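Local coordinates for protein ofchtiv-allosamidin (Ostrinia furnacalis, PDB 6JMB) that probably hydrolyses chitin as a group IV insect chitinase of glycoside hydrolase family 18, and binds the inhibitor allosamidin, at residues H205-E213 against T303-Y311; F289-T300 against A312-F321. All coordinates share one frame; numbering follows the deposited sequence. Where two conformers were deposited one is given.

Interaction 1 of 2, residues H205-E213 against T303-Y311; sequences HNAPLFISE and TDNLAKVPY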
loop_
_atom_site.group_PDB
_atom_site.type_symbol
_atom_site.label_atom_id
_atom_site.label_comp_id
_atom_site.label_asym_id
_atom_site.label_seq_id
_atom_site.Cartn_x
_atom_site.Cartn_y
_atom_site.Cartn_z
ATOM N N HIS A 205 11.176 -11.604 -3.452
ATOM C CA HIS A 205 11.090 -10.156 -3.531
ATOM C C HIS A 205 9.729 -9.656 -3.074
ATOM O O HIS A 205 8.691 -10.272 -3.338
ATOM C CB HIS A 205 11.379 -9.664 -4.947
ATOM C CG HIS A 205 12.734 -10.056 -5.447
ATOM N ND1 HIS A 205 13.900 -9.702 -4.804
ATOM C CD2 HIS A 205 13.104 -10.780 -6.530
ATOM C CE1 HIS A 205 14.932 -10.187 -5.474
ATOM N NE2 HIS A 205 14.476 -10.842 -6.526
ATOM N N ASN A 206 9.754 -8.520 -2.391
ATOM C CA ASN A 206 8.527 -7.883 -1.934
ATOM C C ASN A 206 7.699 -7.399 -3.118
ATOM O O ASN A 206 6.466 -7.509 -3.110
ATOM C CB ASN A 206 8.929 -6.723 -1.019
ATOM C CG ASN A 206 7.757 -6.050 -0.344
ATOM O OD1 ASN A 206 6.754 -6.680 -0.000
ATOM N ND2 ASN A 206 7.895 -4.750 -0.118
ATOM N N ALA A 207 8.360 -6.891 -4.155
ATOM C CA ALA A 207 7.651 -6.362 -5.314
ATOM C C ALA A 207 8.451 -6.586 -6.590
ATOM O O ALA A 207 8.829 -5.621 -7.265
ATOM C CB ALA A 207 7.363 -4.872 -5.107
ATOM N N PRO A 208 8.707 -7.833 -6.976
ATOM C CA PRO A 208 9.395 -8.067 -8.251
ATOM C C PRO A 208 8.505 -7.634 -9.405
ATOM O O PRO A 208 7.294 -7.861 -9.391
ATOM C CB PRO A 208 9.599 -9.585 -8.259
ATOM C CG PRO A 208 8.429 -10.113 -7.476
ATOM C CD PRO A 208 8.109 -9.068 -6.426
ATOM N N LEU A 209 9.113 -7.002 -10.411
ATOM C CA LEU A 209 8.346 -6.575 -11.575
ATOM C C LEU A 209 7.988 -7.762 -12.461
ATOM O O LEU A 209 6.843 -7.888 -12.916
ATOM C CB LEU A 209 9.149 -5.537 -12.358
ATOM C CG LEU A 209 8.444 -4.618 -13.351
ATOM C CD1 LEU A 209 7.168 -4.045 -12.757
ATOM C CD2 LEU A 209 9.402 -3.498 -13.744
ATOM N N PHE A 210 8.948 -8.648 -12.702
ATOM C CA PHE A 210 8.768 -9.790 -13.591
ATOM C C PHE A 210 9.213 -11.041 -12.838
ATOM O O PHE A 210 9.355 -11.042 -11.609
ATOM C CB PHE A 210 9.568 -9.585 -14.887
ATOM C CG PHE A 210 9.269 -8.297 -15.593
ATOM C CD1 PHE A 210 8.049 -8.108 -16.229
ATOM C CD2 PHE A 210 10.211 -7.281 -15.640
ATOM C CE1 PHE A 210 7.773 -6.920 -16.891
ATOM C CE2 PHE A 210 9.945 -6.094 -16.307
ATOM C CZ PHE A 210 8.723 -5.911 -16.930
ATOM N N ILE A 211 9.459 -12.125 -13.580
ATOM C CA ILE A 211 10.020 -13.356 -13.022
ATOM C C ILE A 211 11.277 -13.038 -12.214
ATOM O O ILE A 211 12.012 -12.098 -12.536
ATOM C CB ILE A 211 10.296 -14.385 -14.138
ATOM C CG1 ILE A 211 10.574 -15.771 -13.557
ATOM C CG2 ILE A 211 11.456 -13.931 -15.034
ATOM C CD1 ILE A 211 10.500 -16.877 -14.612
ATOM N N SER A 212 11.512 -13.802 -11.151
ATOM C CA SER A 212 12.649 -13.625 -10.258
ATOM C C SER A 212 13.656 -14.756 -10.435
ATOM O O SER A 212 13.324 -15.851 -10.902
ATOM C CB SER A 212 12.193 -13.615 -8.795
ATOM O OG SER A 212 11.265 -12.564 -8.558
ATOM N N GLU A 213 14.899 -14.478 -10.036
ATOM C CA GLU A 213 15.919 -15.518 -9.985
ATOM C C GLU A 213 15.413 -16.694 -9.161
ATOM O O GLU A 213 14.825 -16.517 -8.089
ATOM C CB GLU A 213 17.198 -14.969 -9.343
ATOM C CG GLU A 213 17.982 -14.019 -10.232
ATOM C CD GLU A 213 19.137 -13.343 -9.508
ATOM O OE1 GLU A 213 19.490 -13.772 -8.392
ATOM O OE2 GLU A 213 19.702 -12.375 -10.053
ATOM N N THR A 303 21.540 -6.753 -7.737
ATOM C CA THR A 303 20.338 -6.508 -8.513
ATOM C C THR A 303 19.884 -7.834 -9.104
ATOM O O THR A 303 20.680 -8.548 -9.725
ATOM C CB THR A 303 20.630 -5.524 -9.645
ATOM O OG1 THR A 303 20.917 -4.236 -9.093
ATOM C CG2 THR A 303 19.434 -5.420 -10.587
ATOM N N ASP A 304 18.621 -8.177 -8.886
ATOM C CA ASP A 304 18.005 -9.263 -9.637
ATOM C C ASP A 304 17.597 -8.668 -10.978
ATOM O O ASP A 304 16.649 -7.877 -11.050
ATOM C CB ASP A 304 16.796 -9.804 -8.881
ATOM C CG ASP A 304 16.155 -11.002 -9.570
ATOM O OD1 ASP A 304 16.181 -11.078 -10.815
ATOM O OD2 ASP A 304 15.596 -11.867 -8.861
ATOM N N ASN A 305 18.343 -9.004 -12.035
ATOM C CA ASN A 305 18.112 -8.401 -13.341
ATOM C C ASN A 305 16.998 -9.082 -14.120
ATOM O O ASN A 305 16.719 -8.681 -15.253
ATOM C CB ASN A 305 19.407 -8.370 -14.163
ATOM C CG ASN A 305 19.438 -7.231 -15.158
ATOM O OD1 ASN A 305 18.655 -6.281 -15.067
ATOM N ND2 ASN A 305 20.347 -7.323 -16.125
ATOM N N LEU A 306 16.367 -10.103 -13.545
ATOM C CA LEU A 306 15.115 -10.606 -14.085
ATOM C C LEU A 306 13.936 -9.832 -13.502
ATOM O O LEU A 306 13.064 -9.359 -14.242
ATOM C CB LEU A 306 14.982 -12.101 -13.777
ATOM C CG LEU A 306 16.079 -13.009 -14.337
ATOM C CD1 LEU A 306 15.874 -14.445 -13.881
ATOM C CD2 LEU A 306 16.091 -12.927 -15.851
ATOM N N ALA A 307 13.930 -9.659 -12.177
ATOM C CA ALA A 307 12.826 -9.023 -11.468
ATOM C C ALA A 307 12.946 -7.506 -11.398
ATOM O O ALA A 307 11.956 -6.834 -11.078
ATOM C CB ALA A 307 12.722 -9.589 -10.049
ATOM N N LYS A 308 14.129 -6.957 -11.680
ATOM C CA LYS A 308 14.378 -5.507 -11.700
ATOM C C LYS A 308 14.296 -4.884 -10.306
ATOM O O LYS A 308 13.814 -3.762 -10.141
ATOM C CB LYS A 308 13.494 -4.751 -12.701
ATOM C CG LYS A 308 13.311 -5.456 -14.041
ATOM C CD LYS A 308 14.634 -5.659 -14.756
ATOM C CE LYS A 308 14.408 -6.410 -16.055
ATOM N NZ LYS A 308 15.694 -6.647 -16.779
ATOM N N VAL A 309 14.782 -5.607 -9.298
ATOM C CA VAL A 309 14.763 -5.118 -7.915
ATOM C C VAL A 309 16.049 -5.519 -7.224
ATOM O O VAL A 309 16.682 -6.528 -7.564
ATOM C CB VAL A 309 13.567 -5.684 -7.117
ATOM C CG1 VAL A 309 12.263 -5.056 -7.585
ATOM C CG2 VAL A 309 13.524 -7.201 -7.215
ATOM N N PRO A 310 16.454 -4.740 -6.224
ATOM C CA PRO A 310 17.655 -5.073 -5.456
ATOM C C PRO A 310 17.332 -5.963 -4.264
ATOM O O PRO A 310 16.204 -6.032 -3.772
ATOM C CB PRO A 310 18.105 -3.699 -4.945
ATOM C CG PRO A 310 16.798 -3.004 -4.672
ATOM C CD PRO A 310 15.874 -3.451 -5.797
ATOM N N TYR A 311 18.370 -6.638 -3.791
ATOM C CA TYR A 311 18.302 -7.353 -2.529
ATOM C C TYR A 311 19.679 -7.290 -1.894
ATOM O O TYR A 311 20.672 -6.983 -2.559
ATOM C CB TYR A 311 17.814 -8.800 -2.711
ATOM C CG TYR A 311 18.701 -9.655 -3.590
ATOM C CD1 TYR A 311 18.652 -9.556 -4.976
ATOM C CD2 TYR A 311 19.593 -10.563 -3.032
ATOM C CE1 TYR A 311 19.466 -10.338 -5.782
ATOM C CE2 TYR A 311 20.407 -11.347 -3.831
ATOM C CZ TYR A 311 20.340 -11.229 -5.196
ATOM O OH TYR A 311 21.158 -12.015 -5.988
HETATM O O HOH W 1 13.662 -7.031 -3.839
HETATM O O HOH W 2 21.318 -10.986 -8.566
#

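Interaction 2 of 2, residues F289-T300 against A312-F321; sequences FCYILQQESSWT and AFLDYNWVSF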
loop_
_atom_site.group_PDB
_atom_site.type_symbol
_atom_site.label_atom_id
_atom_site.label_comp_id
_atom_site.label_asym_id
_atom_site.label_seq_id
_atom_site.Cartn_x
_atom_site.Cartn_y
_atom_site.Cartn_z
ATOM N N PHE A 289 16.621 1.057 6.129
ATOM C CA PHE A 289 17.543 0.143 5.473
ATOM C C PHE A 289 18.588 0.866 4.637
ATOM O O PHE A 289 19.745 0.428 4.581
ATOM C CB PHE A 289 16.820 -0.923 4.651
ATOM C CG PHE A 289 17.696 -2.103 4.353
ATOM C CD1 PHE A 289 18.252 -2.825 5.400
ATOM C CD2 PHE A 289 18.005 -2.460 3.050
ATOM C CE1 PHE A 289 19.093 -3.899 5.159
ATOM C CE2 PHE A 289 18.843 -3.547 2.791
ATOM C CZ PHE A 289 19.387 -4.264 3.856
ATOM N N CYS A 290 18.220 1.969 3.980
ATOM C CA CYS A 290 19.239 2.729 3.269
ATOM C C CYS A 290 20.310 3.224 4.229
ATOM O O CYS A 290 21.500 3.232 3.895
ATOM C CB CYS A 290 18.612 3.866 2.452
ATOM S SG CYS A 290 18.013 5.351 3.328
ATOM N N TYR A 291 19.912 3.601 5.443
ATOM C CA TYR A 291 20.890 4.038 6.429
ATOM C C TYR A 291 21.777 2.881 6.868
ATOM O O TYR A 291 23.003 3.031 6.958
ATOM C CB TYR A 291 20.175 4.662 7.623
ATOM C CG TYR A 291 21.120 5.257 8.632
ATOM C CD1 TYR A 291 21.739 6.477 8.397
ATOM C CD2 TYR A 291 21.401 4.592 9.816
ATOM C CE1 TYR A 291 22.613 7.021 9.325
ATOM C CE2 TYR A 291 22.270 5.124 10.745
ATOM C CZ TYR A 291 22.870 6.335 10.494
ATOM O OH TYR A 291 23.736 6.866 11.423
ATOM N N ILE A 292 21.174 1.722 7.140
ATOM C CA ILE A 292 21.937 0.527 7.499
ATOM C C ILE A 292 22.978 0.206 6.427
ATOM O O ILE A 292 24.153 -0.048 6.732
ATOM C CB ILE A 292 20.976 -0.650 7.764
ATOM C CG1 ILE A 292 20.356 -0.506 9.159
ATOM C CG2 ILE A 292 21.691 -1.987 7.614
ATOM C CD1 ILE A 292 19.118 -1.355 9.391
ATOM N N LEU A 293 22.574 0.236 5.155
ATOM C CA LEU A 293 23.510 -0.066 4.072
ATOM C C LEU A 293 24.622 0.972 4.000
ATOM O O LEU A 293 25.784 0.634 3.757
ATOM C CB LEU A 293 22.766 -0.121 2.739
ATOM C CG LEU A 293 21.816 -1.294 2.544
ATOM C CD1 LEU A 293 21.114 -1.141 1.205
ATOM C CD2 LEU A 293 22.580 -2.606 2.621
ATOM N N GLN A 294 24.277 2.242 4.193
ATOM C CA GLN A 294 25.273 3.306 4.159
ATOM C C GLN A 294 26.292 3.165 5.289
ATOM O O GLN A 294 27.469 3.496 5.105
ATOM C CB GLN A 294 24.556 4.648 4.238
ATOM C CG GLN A 294 25.445 5.865 4.261
ATOM C CD GLN A 294 24.632 7.130 4.374
ATOM O OE1 GLN A 294 24.290 7.748 3.371
ATOM N NE2 GLN A 294 24.290 7.508 5.599
ATOM N N GLN A 295 25.872 2.675 6.452
ATOM C CA GLN A 295 26.732 2.639 7.627
ATOM C C GLN A 295 27.511 1.340 7.798
ATOM O O GLN A 295 28.487 1.320 8.560
ATOM C CB GLN A 295 25.938 2.941 8.906
ATOM C CG GLN A 295 25.248 4.301 8.920
ATOM C CD GLN A 295 26.228 5.449 8.749
ATOM O OE1 GLN A 295 26.175 6.188 7.763
ATOM N NE2 GLN A 295 27.129 5.606 9.717
ATOM N N GLU A 296 27.103 0.261 7.142
ATOM C CA GLU A 296 27.734 -1.054 7.317
ATOM C C GLU A 296 28.166 -1.559 5.945
ATOM O O GLU A 296 27.343 -2.079 5.186
ATOM C CB GLU A 296 26.814 -2.048 8.006
ATOM C CG GLU A 296 27.405 -3.430 8.129
ATOM C CD GLU A 296 28.811 -3.426 8.719
ATOM O OE1 GLU A 296 28.971 -3.049 9.899
ATOM O OE2 GLU A 296 29.764 -3.776 7.992
ATOM N N SER A 297 29.461 -1.447 5.661
ATOM C CA SER A 297 29.981 -1.805 4.342
ATOM C C SER A 297 29.975 -3.304 4.055
ATOM O O SER A 297 30.149 -3.687 2.895
ATOM C CB SER A 297 31.397 -1.250 4.148
ATOM O OG SER A 297 32.311 -1.866 5.040
ATOM N N SER A 298 29.772 -4.154 5.068
ATOM C CA SER A 298 29.865 -5.596 4.857
ATOM C C SER A 298 28.673 -6.174 4.103
ATOM O O SER A 298 28.772 -7.293 3.592
ATOM C CB SER A 298 30.049 -6.331 6.185
ATOM O OG SER A 298 31.272 -5.969 6.797
ATOM N N TRP A 299 27.553 -5.454 4.036
ATOM C CA TRP A 299 26.417 -5.926 3.258
ATOM C C TRP A 299 26.804 -6.067 1.793
ATOM O O TRP A 299 27.582 -5.271 1.260
ATOM C CB TRP A 299 25.257 -4.927 3.357
ATOM C CG TRP A 299 24.551 -4.924 4.678
ATOM C CD1 TRP A 299 24.865 -4.172 5.772
ATOM C CD2 TRP A 299 23.393 -5.692 5.033
ATOM N NE1 TRP A 299 23.978 -4.427 6.792
ATOM C CE2 TRP A 299 23.068 -5.361 6.364
ATOM C CE3 TRP A 299 22.608 -6.634 4.360
ATOM C CZ2 TRP A 299 21.987 -5.928 7.031
ATOM C CZ3 TRP A 299 21.527 -7.192 5.027
ATOM C CH2 TRP A 299 21.231 -6.841 6.349
ATOM N N THR A 300 26.261 -7.084 1.138
ATOM C CA THR A 300 26.366 -7.235 -0.306
ATOM C C THR A 300 25.014 -6.875 -0.895
ATOM O O THR A 300 23.997 -7.467 -0.516
ATOM C CB THR A 300 26.722 -8.671 -0.684
ATOM O OG1 THR A 300 27.990 -9.015 -0.113
ATOM C CG2 THR A 300 26.802 -8.813 -2.199
ATOM N N ALA A 312 19.738 -7.575 -0.598
ATOM C CA ALA A 312 20.982 -7.438 0.139
ATOM C C ALA A 312 21.116 -8.583 1.124
ATOM O O ALA A 312 20.122 -9.098 1.641
ATOM C CB ALA A 312 21.049 -6.096 0.878
ATOM N N PHE A 313 22.355 -8.984 1.387
ATOM C CA PHE A 313 22.575 -10.033 2.369
ATOM C C PHE A 313 23.835 -9.763 3.174
ATOM O O PHE A 313 24.768 -9.097 2.715
ATOM C CB PHE A 313 22.600 -11.443 1.754
ATOM C CG PHE A 313 23.588 -11.611 0.645
ATOM C CD1 PHE A 313 24.898 -11.967 0.918
ATOM C CD2 PHE A 313 23.205 -11.421 -0.673
ATOM C CE1 PHE A 313 25.814 -12.132 -0.104
ATOM C CE2 PHE A 313 24.118 -11.588 -1.705
ATOM C CZ PHE A 313 25.423 -11.942 -1.415
ATOM N N LEU A 314 23.832 -10.281 4.399
ATOM C CA LEU A 314 24.983 -10.195 5.290
ATOM C C LEU A 314 24.835 -11.360 6.257
ATOM O O LEU A 314 23.953 -11.335 7.123
ATOM C CB LEU A 314 24.981 -8.868 6.031
ATOM C CG LEU A 314 26.080 -8.683 7.080
ATOM C CD1 LEU A 314 27.451 -8.939 6.467
ATOM C CD2 LEU A 314 26.012 -7.285 7.669
ATOM N N ASP A 315 25.678 -12.379 6.091
ATOM C CA ASP A 315 25.569 -13.598 6.885
ATOM C C ASP A 315 24.141 -14.136 6.824
ATOM O O ASP A 315 23.646 -14.417 5.729
ATOM C CB ASP A 315 26.055 -13.365 8.318
ATOM C CG ASP A 315 27.521 -13.010 8.383
ATOM O OD1 ASP A 315 28.289 -13.523 7.548
ATOM O OD2 ASP A 315 27.901 -12.219 9.274
ATOM N N TYR A 316 23.462 -14.267 7.966
ATOM C CA TYR A 316 22.118 -14.839 7.948
ATOM C C TYR A 316 21.060 -13.889 7.387
ATOM O O TYR A 316 19.966 -14.343 7.037
ATOM C CB TYR A 316 21.726 -15.332 9.344
ATOM C CG TYR A 316 22.283 -16.702 9.649
ATOM C CD1 TYR A 316 21.629 -17.840 9.210
ATOM C CD2 TYR A 316 23.470 -16.856 10.356
ATOM C CE1 TYR A 316 22.124 -19.097 9.464
ATOM C CE2 TYR A 316 23.980 -18.119 10.616
ATOM C CZ TYR A 316 23.295 -19.234 10.169
ATOM O OH TYR A 316 23.776 -20.501 10.412
ATOM N N ASN A 317 21.347 -12.592 7.289
ATOM C CA ASN A 317 20.335 -11.629 6.865
ATOM C C ASN A 317 20.179 -11.636 5.355
ATOM O O ASN A 317 21.172 -11.585 4.622
ATOM C CB ASN A 317 20.757 -10.220 7.263
ATOM C CG ASN A 317 20.877 -10.054 8.735
ATOM O OD1 ASN A 317 19.877 -10.021 9.446
ATOM N ND2 ASN A 317 22.112 -9.949 9.217
ATOM N N TRP A 318 18.932 -11.652 4.891
ATOM C CA TRP A 318 18.618 -11.445 3.486
ATOM C C TRP A 318 17.429 -10.498 3.435
ATOM O O TRP A 318 16.417 -10.734 4.100
ATOM C CB TRP A 318 18.287 -12.781 2.820
ATOM C CG TRP A 318 18.217 -12.751 1.332
ATOM C CD1 TRP A 318 19.189 -13.165 0.452
ATOM C CD2 TRP A 318 17.100 -12.344 0.530
ATOM N NE1 TRP A 318 18.747 -13.019 -0.839
ATOM C CE2 TRP A 318 17.470 -12.518 -0.820
ATOM C CE3 TRP A 318 15.827 -11.838 0.824
ATOM C CZ2 TRP A 318 16.615 -12.200 -1.877
ATOM C CZ3 TRP A 318 14.973 -11.527 -0.227
ATOM C CH2 TRP A 318 15.375 -11.711 -1.563
ATOM N N VAL A 319 17.553 -9.418 2.669
ATOM C CA VAL A 319 16.571 -8.339 2.668
ATOM C C VAL A 319 16.184 -8.019 1.230
ATOM O O VAL A 319 17.051 -7.754 0.392
ATOM C CB VAL A 319 17.130 -7.081 3.359
ATOM C CG1 VAL A 319 16.127 -5.927 3.285
ATOM C CG2 VAL A 319 17.490 -7.374 4.802
ATOM N N SER A 320 14.884 -8.039 0.948
ATOM C CA SER A 320 14.344 -7.503 -0.294
ATOM C C SER A 320 13.901 -6.069 -0.038
ATOM O O SER A 320 13.258 -5.790 0.977
ATOM C CB SER A 320 13.134 -8.332 -0.713
ATOM O OG SER A 320 12.294 -7.597 -1.579
ATOM N N PHE A 321 14.249 -5.158 -0.945
ATOM C CA PHE A 321 13.842 -3.766 -0.784
ATOM C C PHE A 321 13.691 -3.124 -2.157
ATOM O O PHE A 321 13.911 -3.759 -3.191
ATOM C CB PHE A 321 14.805 -2.992 0.127
ATOM C CG PHE A 321 16.184 -2.792 -0.450
ATOM C CD1 PHE A 321 17.070 -3.851 -0.573
ATOM C CD2 PHE A 321 16.601 -1.528 -0.847
ATOM C CE1 PHE A 321 18.346 -3.653 -1.094
ATOM C CE2 PHE A 321 17.876 -1.325 -1.356
ATOM C CZ PHE A 321 18.746 -2.387 -1.484
HETATM O O HOH W 3 27.610 -9.540 2.650
#

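Interaction 1 of 2, residues H205-E213 against T303-Y311
His-205 and Asp-304 form a buried histidine-carboxylate hydrogen bond, by which a loop of the TIM barrel, running from strand 187-190 to helix 226-235, grips a hairpin of the chitinase insertion domain. The hairpin turns through a G1 beta bulge, which sets Lys-308 and Val-309 opposite the single residue Asp-304, and through an Asx turn built on the Asp-304 carboxylate. NE2 of His-205 donates within its ring plane to OD2 of Asp-304 (2.8 Å), meeting it on the anti side but 29° out of the carboxylate plane, while the backbone N of Glu-213 takes the syn lone pair of the same OD2 in a nearly straight bond (2.9 Å, 168°). OD1 serves the hairpin itself, accepting the backbone N of Leu-306 and of Ala-307. Four donors thus hold the carboxylate, which probably favours its ionised form despite the nearby Glu-213. The His-205 imidazole is fixed as well: CG2 of Val-309 lies over the centre of one face, 3.5 Å from the centroid, and ND1 of His-205 is 2.8 Å from a water that donates to O of Pro-310. Farther along, CB of Pro-208 packs on CB of Ala-307 (3.6 Å), and the N of Leu-209 uses an in-plane lone pair of the Ala-307 O (2.9 Å). Glu-213 brings OE2 within 3.8 Å of OD1 of Asp-304, probably a mildly repulsive approach; a second water donates to that OE2 (2.6 Å) and to O of Thr-303, and accepts from OH of Tyr-311.

Interaction 2 of 2, residues F289-T300 against A312-F321
Thr-300 and Phe-313 face each other as an antiparallel hydrogen-bonded pair inside the chitinase insertion domain, one backbone bond running each way: N of Thr-300 to O of Phe-313 (3.0 Å) is almost perfectly straight at 178°, and N of Phe-313 returns to O of Thr-300 (2.9 Å). A water extends the link, accepting from OG1 of Thr-300 and donating to O of Phe-313 and of Ser-298. On the same face of the sheet the two side chains lie alongside each other, CB of Thr-300 over the Phe-313 ring in a CH-pi contact. The Phe-313 ring reaches this place because its CG stands between the backbone N and the carbonyl carbon (chi1 55°). Just before the pair, the indole of Trp-299 is clasped between helix and hairpin. Leu-314 covers one face, with CD2 3.7 Å from the centroid of the five-membered ring of Trp-299; the opposite face meets CZ of Phe-289 and CD2 of Leu-293, while CB of Asn-317 comes to CH2 of Trp-299 (3.5 Å). Helix 286-295 then packs on the sheet through Phe-289 and Leu-293. The Phe-289 ring is gripped from two sides, Leu-293 over one face and CG1 of Val-319 over the other, 3.8 Å from the centroid. Its edge points at the face of Phe-321 in a T-shaped pair with planes 67° apart, and CE2 of Phe-289 lies 3.8 Å from CD1 of Phe-321.

Following the chain from the N terminus, the barrel loop 205-213 comes first and meets 303-311 later in the chain, so interaction 1 closes a long loop of 89 intervening residues that holds helix 226-235, strand 243-256 and helix 286-295. Interaction 2 closes a short one: between 289-300 and 312-321 lie 11 residues, which include the whole of 303-311. The segments alternate, so the two contacts cross rather than nest. Both draw on strand 309-314, with interaction 2 joining it and strand 317-320 to helix 286-295, and interaction 1 tying its hairpin end to the barrel. They also touch directly, through a probable hydrogen bond between N of Asn-206 and OG of Ser-320 (2.8 Å).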